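Local coordinates for protein luciferase (Lingulodinium polyedrum, PDB 1VPR) that catalyses the oxidation of dinoflagellate luciferin by molecular oxygen with emission of blue light, and is represented here by the third of its three homologous luciferase domains, at residues Leu207-Phe212 and Cys216-Ser221; Arg277-Phe280 and Tyr285-Met288; Glu99-Arg104 and Ile298-Tyr303. One frame throughout, in Å; residues are numbered along the deposited sequence.

Contact 1 (Leu207-Phe212 and Cys216-Ser221); sequences LRINQF and CTVDAS
Arg208 and Asp219 pair as hydrogen-bonded neighbours of an antiparallel hairpin: Asp219 N reaches Arg208 O at 2.8 Å and Arg208 N returns to Asp219 O at 3.1 Å. Asn210 and Thr217 repeat the pattern, with Asn210 N on Thr217 O at 2.9 Å and an N-H angle of 173°. Between these pairs, Ile209 and Val218 lie side by side, Ile209 CG1 to Val218 CG2 4.2 Å. Further along the same face, Cys216 SG rests on Gln211, 3.6 Å from CB and 3.7 Å from CG; CG lies anti to the Gln211 backbone N (chi1 167°), which sets CG beside the sulfur. At the other end Leu207 CD2 sits 4.0 Å from Val218 CG1.

The opposite face is polar. A water accepts from Asn210 ND2 at 3.0 Å and lies near Thr217 O and the Asp219 carboxylate, though it cannot serve every acceptor around it; Asn210 ND2 also hydrogen-bonds Ser312 O. Asp219 OD1 forms a salt bridge with Lys229 and OD2 a hydrogen bond with Ser312 OG. Backbone bonds to strands 163-169 and 229-233 extend the sheet on either side. Asp219 OD2 lies against Arg208 CB, while the guanidinium extends away to the carbonyls of Gly68, Lys70 and Pro310; these buried, oppositely charged groups are thus satisfied separately, and the charge of Asp219 is probably balanced by Lys229.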
loop_
_atom_site.group_PDB
_atom_site.type_symbol
_atom_site.label_atom_id
_atom_site.label_comp_id
_atom_site.label_asym_id
_atom_site.label_seq_id
_atom_site.Cartn_x
_atom_site.Cartn_y
_atom_site.Cartn_z
ATOM N N LEU A 207 6.045 -6.940 3.222
ATOM C CA LEU A 207 6.429 -6.061 2.114
ATOM C C LEU A 207 7.764 -6.609 1.606
ATOM O O LEU A 207 8.591 -7.021 2.414
ATOM C CB LEU A 207 6.642 -4.610 2.539
ATOM C CG LEU A 207 5.467 -3.684 2.887
ATOM C CD1 LEU A 207 6.070 -2.331 3.352
ATOM C CD2 LEU A 207 4.537 -3.482 1.661
ATOM N N ARG A 208 7.957 -6.636 0.284
ATOM C CA ARG A 208 9.224 -7.044 -0.329
ATOM C C ARG A 208 9.578 -5.797 -1.136
ATOM O O ARG A 208 8.787 -5.332 -1.959
ATOM C CB ARG A 208 9.039 -8.236 -1.267
ATOM C CG ARG A 208 8.637 -9.536 -0.571
ATOM C CD ARG A 208 8.390 -10.678 -1.594
ATOM N NE ARG A 208 7.877 -11.909 -0.969
ATOM C CZ ARG A 208 8.617 -12.943 -0.556
ATOM N NH1 ARG A 208 8.019 -13.996 0.002
ATOM N NH2 ARG A 208 9.940 -12.955 -0.711
ATOM N N ILE A 209 10.754 -5.230 -0.899
ATOM C CA ILE A 209 11.120 -4.003 -1.586
ATOM C C ILE A 209 12.450 -4.134 -2.290
ATOM O O ILE A 209 13.428 -4.642 -1.726
ATOM C CB ILE A 209 11.242 -2.834 -0.573
ATOM C CG1 ILE A 209 9.922 -2.622 0.144
ATOM C CG2 ILE A 209 11.669 -1.534 -1.282
ATOM C CD1 ILE A 209 10.045 -1.623 1.341
ATOM N N ASN A 210 12.476 -3.688 -3.531
ATOM C CA ASN A 210 13.693 -3.656 -4.309
ATOM C C ASN A 210 13.892 -2.159 -4.330
ATOM O O ASN A 210 12.995 -1.426 -4.771
ATOM C CB ASN A 210 13.456 -4.138 -5.741
ATOM C CG ASN A 210 13.689 -5.623 -5.893
ATOM O OD1 ASN A 210 14.827 -6.066 -6.087
ATOM N ND2 ASN A 210 12.620 -6.402 -5.786
ATOM N N GLN A 211 15.036 -1.693 -3.855
ATOM C CA GLN A 211 15.292 -0.257 -3.854
ATOM C C GLN A 211 16.614 0.065 -4.523
ATOM O O GLN A 211 17.631 -0.554 -4.215
ATOM C CB GLN A 211 15.303 0.301 -2.423
ATOM C CG GLN A 211 15.880 1.749 -2.359
ATOM C CD GLN A 211 15.827 2.395 -0.983
ATOM O OE1 GLN A 211 15.951 1.727 0.043
ATOM N NE2 GLN A 211 15.664 3.716 -0.954
ATOM N N PHE A 212 16.591 1.008 -5.466
ATOM C CA PHE A 212 17.818 1.438 -6.121
ATOM C C PHE A 212 17.771 2.973 -6.084
ATOM O O PHE A 212 17.222 3.608 -6.977
ATOM C CB PHE A 212 17.876 0.958 -7.571
ATOM C CG PHE A 212 19.197 1.282 -8.255
ATOM C CD1 PHE A 212 20.321 0.475 -8.059
ATOM C CD2 PHE A 212 19.309 2.399 -9.104
ATOM C CE1 PHE A 212 21.543 0.768 -8.700
ATOM C CE2 PHE A 212 20.518 2.697 -9.745
ATOM C CZ PHE A 212 21.632 1.876 -9.542
ATOM N N CYS A 216 11.960 2.379 -6.564
ATOM C CA CYS A 216 11.690 1.138 -5.850
ATOM C C CYS A 216 10.602 0.310 -6.503
ATOM O O CYS A 216 9.701 0.859 -7.129
ATOM C CB CYS A 216 11.165 1.415 -4.449
ATOM S SG CYS A 216 12.286 2.154 -3.275
ATOM N N THR A 217 10.672 -1.003 -6.321
ATOM C CA THR A 217 9.604 -1.906 -6.758
ATOM C C THR A 217 9.130 -2.493 -5.426
ATOM O O THR A 217 9.942 -2.920 -4.600
ATOM C CB THR A 217 10.097 -3.014 -7.649
ATOM O OG1 THR A 217 10.446 -2.458 -8.921
ATOM C CG2 THR A 217 8.982 -4.072 -7.844
ATOM N N VAL A 218 7.822 -2.495 -5.195
ATOM C CA VAL A 218 7.274 -2.972 -3.940
ATOM C C VAL A 218 6.204 -4.049 -4.133
ATOM O O VAL A 218 5.263 -3.874 -4.907
ATOM C CB VAL A 218 6.642 -1.786 -3.121
ATOM C CG1 VAL A 218 6.049 -2.288 -1.799
ATOM C CG2 VAL A 218 7.693 -0.720 -2.850
ATOM N N ASP A 219 6.385 -5.169 -3.448
ATOM C CA ASP A 219 5.419 -6.258 -3.475
ATOM C C ASP A 219 4.655 -6.046 -2.180
ATOM O O ASP A 219 5.260 -5.978 -1.095
ATOM C CB ASP A 219 6.134 -7.615 -3.481
ATOM C CG ASP A 219 6.997 -7.792 -4.721
ATOM O OD1 ASP A 219 6.453 -8.112 -5.785
ATOM O OD2 ASP A 219 8.225 -7.570 -4.662
ATOM N N ALA A 220 3.336 -5.907 -2.305
ATOM C CA ALA A 220 2.429 -5.678 -1.178
ATOM C C ALA A 220 1.321 -6.727 -1.198
ATOM O O ALA A 220 1.130 -7.408 -2.198
ATOM C CB ALA A 220 1.816 -4.291 -1.272
ATOM N N SER A 221 0.585 -6.838 -0.099
ATOM C CA SER A 221 -0.474 -7.840 0.020
ATOM C C SER A 221 -1.599 -7.728 -0.994
ATOM O O SER A 221 -2.206 -6.652 -1.156
ATOM C CB SER A 221 -1.074 -7.783 1.429
ATOM O OG SER A 221 -2.217 -8.626 1.560
HETATM O O HOH W 1 9.834 -5.748 -4.732
#

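Contact 2 (Arg277-Phe280 and Tyr285-Met288)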
loop_
_atom_site.group_PDB
_atom_site.type_symbol
_atom_site.label_atom_id
_atom_site.label_comp_id
_atom_site.label_asym_id
_atom_site.label_seq_id
_atom_site.Cartn_x
_atom_site.Cartn_y
_atom_site.Cartn_z
ATOM N N ARG A 277 7.106 6.435 6.042
ATOM C CA ARG A 277 7.661 5.130 6.407
ATOM C C ARG A 277 9.088 5.454 6.768
ATOM O O ARG A 277 9.772 6.119 5.993
ATOM C CB ARG A 277 7.674 4.126 5.257
ATOM C CG ARG A 277 6.316 3.439 4.998
ATOM C CD ARG A 277 6.318 2.684 3.665
ATOM N NE ARG A 277 5.107 1.872 3.539
ATOM C CZ ARG A 277 4.747 1.238 2.427
ATOM N NH1 ARG A 277 5.512 1.319 1.348
ATOM N NH2 ARG A 277 3.609 0.540 2.391
ATOM N N ARG A 278 9.538 4.991 7.932
ATOM C CA ARG A 278 10.914 5.219 8.356
ATOM C C ARG A 278 11.502 3.927 8.891
ATOM O O ARG A 278 10.805 3.132 9.544
ATOM C CB ARG A 278 11.005 6.324 9.430
ATOM C CG ARG A 278 10.428 5.999 10.792
ATOM C CD ARG A 278 10.764 7.107 11.809
ATOM N NE ARG A 278 10.021 8.346 11.541
ATOM C CZ ARG A 278 10.127 9.458 12.270
ATOM N NH1 ARG A 278 9.404 10.518 11.954
ATOM N NH2 ARG A 278 10.962 9.516 13.311
ATOM N N ALA A 279 12.780 3.709 8.593
ATOM C CA ALA A 279 13.494 2.521 9.055
ATOM C C ALA A 279 14.488 2.955 10.128
ATOM O O ALA A 279 15.162 3.964 9.966
ATOM C CB ALA A 279 14.249 1.870 7.896
ATOM N N PHE A 280 14.592 2.188 11.207
ATOM C CA PHE A 280 15.520 2.527 12.293
ATOM C C PHE A 280 15.838 1.263 13.090
ATOM O O PHE A 280 15.065 0.305 13.095
ATOM C CB PHE A 280 14.900 3.606 13.203
ATOM C CG PHE A 280 13.528 3.259 13.686
ATOM C CD1 PHE A 280 13.353 2.491 14.840
ATOM C CD2 PHE A 280 12.402 3.631 12.951
ATOM C CE1 PHE A 280 12.079 2.096 15.253
ATOM C CE2 PHE A 280 11.129 3.244 13.353
ATOM C CZ PHE A 280 10.966 2.472 14.511
ATOM N N TYR A 285 17.957 -5.610 15.698
ATOM C CA TYR A 285 17.080 -5.568 14.506
ATOM C C TYR A 285 16.869 -4.224 13.865
ATOM O O TYR A 285 17.229 -3.187 14.420
ATOM C CB TYR A 285 15.675 -6.065 14.864
ATOM C CG TYR A 285 15.654 -7.436 15.463
ATOM C CD1 TYR A 285 16.183 -8.522 14.765
ATOM C CD2 TYR A 285 15.098 -7.662 16.731
ATOM C CE1 TYR A 285 16.162 -9.808 15.314
ATOM C CE2 TYR A 285 15.074 -8.968 17.291
ATOM C CZ TYR A 285 15.613 -10.021 16.567
ATOM O OH TYR A 285 15.643 -11.294 17.101
ATOM N N THR A 286 16.250 -4.260 12.681
ATOM C CA THR A 286 15.890 -3.040 11.983
ATOM C C THR A 286 14.367 -3.072 11.865
ATOM O O THR A 286 13.792 -4.071 11.449
ATOM C CB THR A 286 16.514 -2.963 10.564
ATOM O OG1 THR A 286 17.945 -2.911 10.673
ATOM C CG2 THR A 286 16.024 -1.688 9.833
ATOM N N PHE A 287 13.710 -1.986 12.255
ATOM C CA PHE A 287 12.272 -1.915 12.167
ATOM C C PHE A 287 11.854 -0.824 11.192
ATOM O O PHE A 287 12.634 0.066 10.857
ATOM C CB PHE A 287 11.637 -1.587 13.535
ATOM C CG PHE A 287 11.540 -2.762 14.471
ATOM C CD1 PHE A 287 12.675 -3.264 15.111
ATOM C CD2 PHE A 287 10.310 -3.356 14.724
ATOM C CE1 PHE A 287 12.577 -4.334 15.983
ATOM C CE2 PHE A 287 10.209 -4.431 15.595
ATOM C CZ PHE A 287 11.339 -4.919 16.225
HETATM N N MSE A 288 10.611 -0.903 10.745
HETATM C CA MSE A 288 10.073 0.106 9.873
HETATM C C MSE A 288 8.751 0.514 10.477
HETATM O O MSE A 288 7.928 -0.341 10.799
HETATM C CB MSE A 288 9.827 -0.430 8.444
HETATM C CG MSE A 288 8.969 0.537 7.634
HETATM SE SE MSE A 288 8.709 0.019 5.772
HETATM C CE MSE A 288 10.309 0.676 5.125
#
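Phe280 and Phe287 exchange both backbone hydrogen bonds: Phe287 N donates to Phe280 O at 2.8 Å, nearly straight at 173°, and Phe280 N donates to Phe287 O at 2.9 Å, tilted from the carbonyl plane. Phe287 O also has Ala279 CA at 3.2 Å in a CA-H...O contact, and lies over one face of the Phe280 ring, toward its rim. That ring arrives there because CG stands between the backbone N and carbonyl carbon of Phe280 (chi1 52°), which also brings Phe280 CE1 within 4.1 Å of Phe287 CB. Met288 CA lies 3.1 Å from Arg278 O in a CA-H...O contact. The next pair, Ala279 with Met288 (a selenomethionine), is non-hydrogen-bonded; its backbone groups bond outward, Ala279 with Tyr258 and Met288 with Tyr303, as Thr286 does with Lys305. Met288 SE lies 4.2 Å from Arg277 CD.

The charged ends find partners elsewhere: Arg277 NE bonds Gln290 OE1, while Arg278 makes a salt bridge with Glu276 and a hydrogen bond to Thr105. In this hairpin of strands 271-282 and 285-294, the phenylalanine side meets helix 87-100 through Leu96 and Thr93, while Met288 on the other side touches Trp165 of strand 163-169.

Contact 3 (Glu99-Arg104 and Ile298-Tyr303); sequences EADSDR and ISFVFY
Ala100 O is approached from two sources: Asp103 N makes a weak hydrogen bond to it at 3.4 Å, and Phe300 CZ abuts it at 3.7 Å. Just beside it, Ser102 N bonds Glu99 O at 3.2 Å, so the chain turns as it leaves helix 87-100 on bonds of its own, while its link to strand 297-307 is made by apolar contact.

The centre of that link is a CH-pi contact. Ala100 CB stands 3.8 Å from the centroid of the Phe300 ring and 12° off its normal, hence squarely over the face. The opposite face carries Ile298 CG2, offset toward the rim, so the ring is sandwiched between the Ala100 methyl and one of its own strand. The benzyl group leaves with CG beside the backbone N of Phe300 (chi1 -62°), which presents the ring to the helix. Phe302 meets the same methyl differently: its CZ lies 4.2 Å from Ala100 CB, with the methyl at the ring edge, near the plane. With an alanine in place of Phe300, the Ala100 methyl would probably lose the ring face it rests on, and a gap would be likely to open beside Ile298.

One turn back along the helix Phe302 also touches Leu96 and Leu97. The nearby polar tie, a salt bridge from Asp103 to Arg289, goes to the next strand, 285-294. The interface itself is therefore held by dispersion and shape, with one methyl packing over the face of one ring and at the edge of another.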
loop_
_atom_site.group_PDB
_atom_site.type_symbol
_atom_site.label_atom_id
_atom_site.label_comp_id
_atom_site.label_asym_id
_atom_site.label_seq_id
_atom_site.Cartn_x
_atom_site.Cartn_y
_atom_site.Cartn_z
ATOM N N GLU A 99 5.768 4.617 22.212
ATOM C CA GLU A 99 6.630 5.749 21.890
ATOM C C GLU A 99 6.066 6.517 20.697
ATOM O O GLU A 99 6.253 7.724 20.587
ATOM C CB GLU A 99 8.048 5.271 21.569
ATOM C CG GLU A 99 8.794 4.752 22.774
ATOM C CD GLU A 99 10.175 4.239 22.435
ATOM O OE1 GLU A 99 10.883 3.784 23.361
ATOM O OE2 GLU A 99 10.565 4.285 21.251
ATOM N N ALA A 100 5.364 5.815 19.815
ATOM C CA ALA A 100 4.796 6.445 18.636
ATOM C C ALA A 100 3.791 7.548 18.975
ATOM O O ALA A 100 3.686 8.522 18.245
ATOM C CB ALA A 100 4.150 5.394 17.754
ATOM N N ASP A 101 3.051 7.419 20.072
ATOM C CA ASP A 101 2.074 8.461 20.413
ATOM C C ASP A 101 2.663 9.795 20.847
ATOM O O ASP A 101 1.994 10.825 20.742
ATOM C CB ASP A 101 1.125 7.979 21.504
ATOM C CG ASP A 101 0.279 6.829 21.046
ATOM O OD1 ASP A 101 -0.381 6.962 19.986
ATOM O OD2 ASP A 101 0.283 5.787 21.732
ATOM N N SER A 102 3.912 9.786 21.314
ATOM C CA SER A 102 4.582 11.006 21.772
ATOM C C SER A 102 5.591 11.528 20.769
ATOM O O SER A 102 6.221 12.564 21.003
ATOM C CB SER A 102 5.325 10.741 23.078
ATOM O OG SER A 102 4.493 10.038 23.973
ATOM N N ASP A 103 5.751 10.814 19.656
ATOM C CA ASP A 103 6.722 11.204 18.644
ATOM C C ASP A 103 6.344 12.507 17.951
ATOM O O ASP A 103 5.323 12.587 17.277
ATOM C CB ASP A 103 6.881 10.095 17.594
ATOM C CG ASP A 103 8.136 10.264 16.744
ATOM O OD1 ASP A 103 8.637 11.411 16.615
ATOM O OD2 ASP A 103 8.620 9.247 16.187
ATOM N N ARG A 104 7.190 13.520 18.091
ATOM C CA ARG A 104 6.919 14.816 17.481
ATOM C C ARG A 104 7.768 15.057 16.240
ATOM O O ARG A 104 7.891 16.190 15.782
ATOM C CB ARG A 104 7.159 15.944 18.509
ATOM C CG ARG A 104 6.328 15.819 19.801
ATOM C CD ARG A 104 4.837 15.652 19.523
ATOM N NE ARG A 104 4.102 15.370 20.756
ATOM C CZ ARG A 104 2.918 14.757 20.811
ATOM N NH1 ARG A 104 2.315 14.355 19.693
ATOM N NH2 ARG A 104 2.341 14.530 21.991
ATOM N N ILE A 298 -4.251 9.143 13.299
ATOM C CA ILE A 298 -3.025 8.511 12.830
ATOM C C ILE A 298 -3.061 7.014 13.080
ATOM O O ILE A 298 -3.302 6.592 14.210
ATOM C CB ILE A 298 -1.788 9.064 13.555
ATOM C CG1 ILE A 298 -1.679 10.569 13.309
ATOM C CG2 ILE A 298 -0.528 8.353 13.041
ATOM C CD1 ILE A 298 -0.551 11.238 14.063
ATOM N N SER A 299 -2.829 6.219 12.032
ATOM C CA SER A 299 -2.798 4.747 12.150
ATOM C C SER A 299 -1.361 4.258 11.896
ATOM O O SER A 299 -0.777 4.619 10.871
ATOM C CB SER A 299 -3.717 4.106 11.114
ATOM O OG SER A 299 -5.061 4.497 11.300
ATOM N N PHE A 300 -0.807 3.453 12.816
ATOM C CA PHE A 300 0.552 2.922 12.693
ATOM C C PHE A 300 0.642 1.448 12.286
ATOM O O PHE A 300 -0.175 0.622 12.699
ATOM C CB PHE A 300 1.332 3.063 14.019
ATOM C CG PHE A 300 1.528 4.480 14.473
ATOM C CD1 PHE A 300 0.650 5.061 15.398
ATOM C CD2 PHE A 300 2.571 5.241 13.965
ATOM C CE1 PHE A 300 0.817 6.375 15.799
ATOM C CE2 PHE A 300 2.746 6.565 14.364
ATOM C CZ PHE A 300 1.869 7.130 15.277
ATOM N N VAL A 301 1.637 1.137 11.452
ATOM C CA VAL A 301 1.903 -0.238 11.045
ATOM C C VAL A 301 3.390 -0.401 11.336
ATOM O O VAL A 301 4.190 0.481 10.993
ATOM C CB VAL A 301 1.637 -0.487 9.512
ATOM C CG1 VAL A 301 2.004 -1.937 9.155
ATOM C CG2 VAL A 301 0.168 -0.242 9.192
ATOM N N PHE A 302 3.763 -1.489 12.011
ATOM C CA PHE A 302 5.179 -1.755 12.301
ATOM C C PHE A 302 5.599 -3.047 11.633
ATOM O O PHE A 302 4.839 -4.036 11.643
ATOM C CB PHE A 302 5.444 -1.896 13.809
ATOM C CG PHE A 302 5.384 -0.594 14.566
ATOM C CD1 PHE A 302 4.163 -0.066 14.967
ATOM C CD2 PHE A 302 6.548 0.103 14.861
ATOM C CE1 PHE A 302 4.102 1.137 15.656
ATOM C CE2 PHE A 302 6.497 1.302 15.552
ATOM C CZ PHE A 302 5.270 1.819 15.949
ATOM N N TYR A 303 6.813 -3.042 11.072
ATOM C CA TYR A 303 7.389 -4.215 10.401
ATOM C C TYR A 303 8.791 -4.422 10.935
ATOM O O TYR A 303 9.478 -3.452 11.311
ATOM C CB TYR A 303 7.554 -3.991 8.887
ATOM C CG TYR A 303 6.359 -3.415 8.146
ATOM C CD1 TYR A 303 6.126 -2.036 8.105
ATOM C CD2 TYR A 303 5.524 -4.238 7.415
ATOM C CE1 TYR A 303 5.081 -1.500 7.331
ATOM C CE2 TYR A 303 4.480 -3.714 6.631
ATOM C CZ TYR A 303 4.272 -2.346 6.592
ATOM O OH TYR A 303 3.278 -1.839 5.773
#

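Overall arrangement
All three contacts belong to the catalytic domain of the calycin superfamily and to one antiparallel sheet, a beta barrel. Contacts 1 and 2 are hairpins of consecutive strands, contact 1 earlier in the chain; contact 3 brackets both, joining helix 87-100 to strand 297-307 some 194 residues later. Centres of contacts 1 and 2 lie about 15 Å apart, of 2 and 3 about 12 Å, of 1 and 3 about 22 Å. A probable backbone bond from Met288 to Tyr303 ties contacts 2 and 3, and Leu207 of contact 1 packs on both residues. The helix is thus held outside a barrel whose interior contacts 1 and 2 probably help line, consistent with a calycin-type ligand-binding barrel.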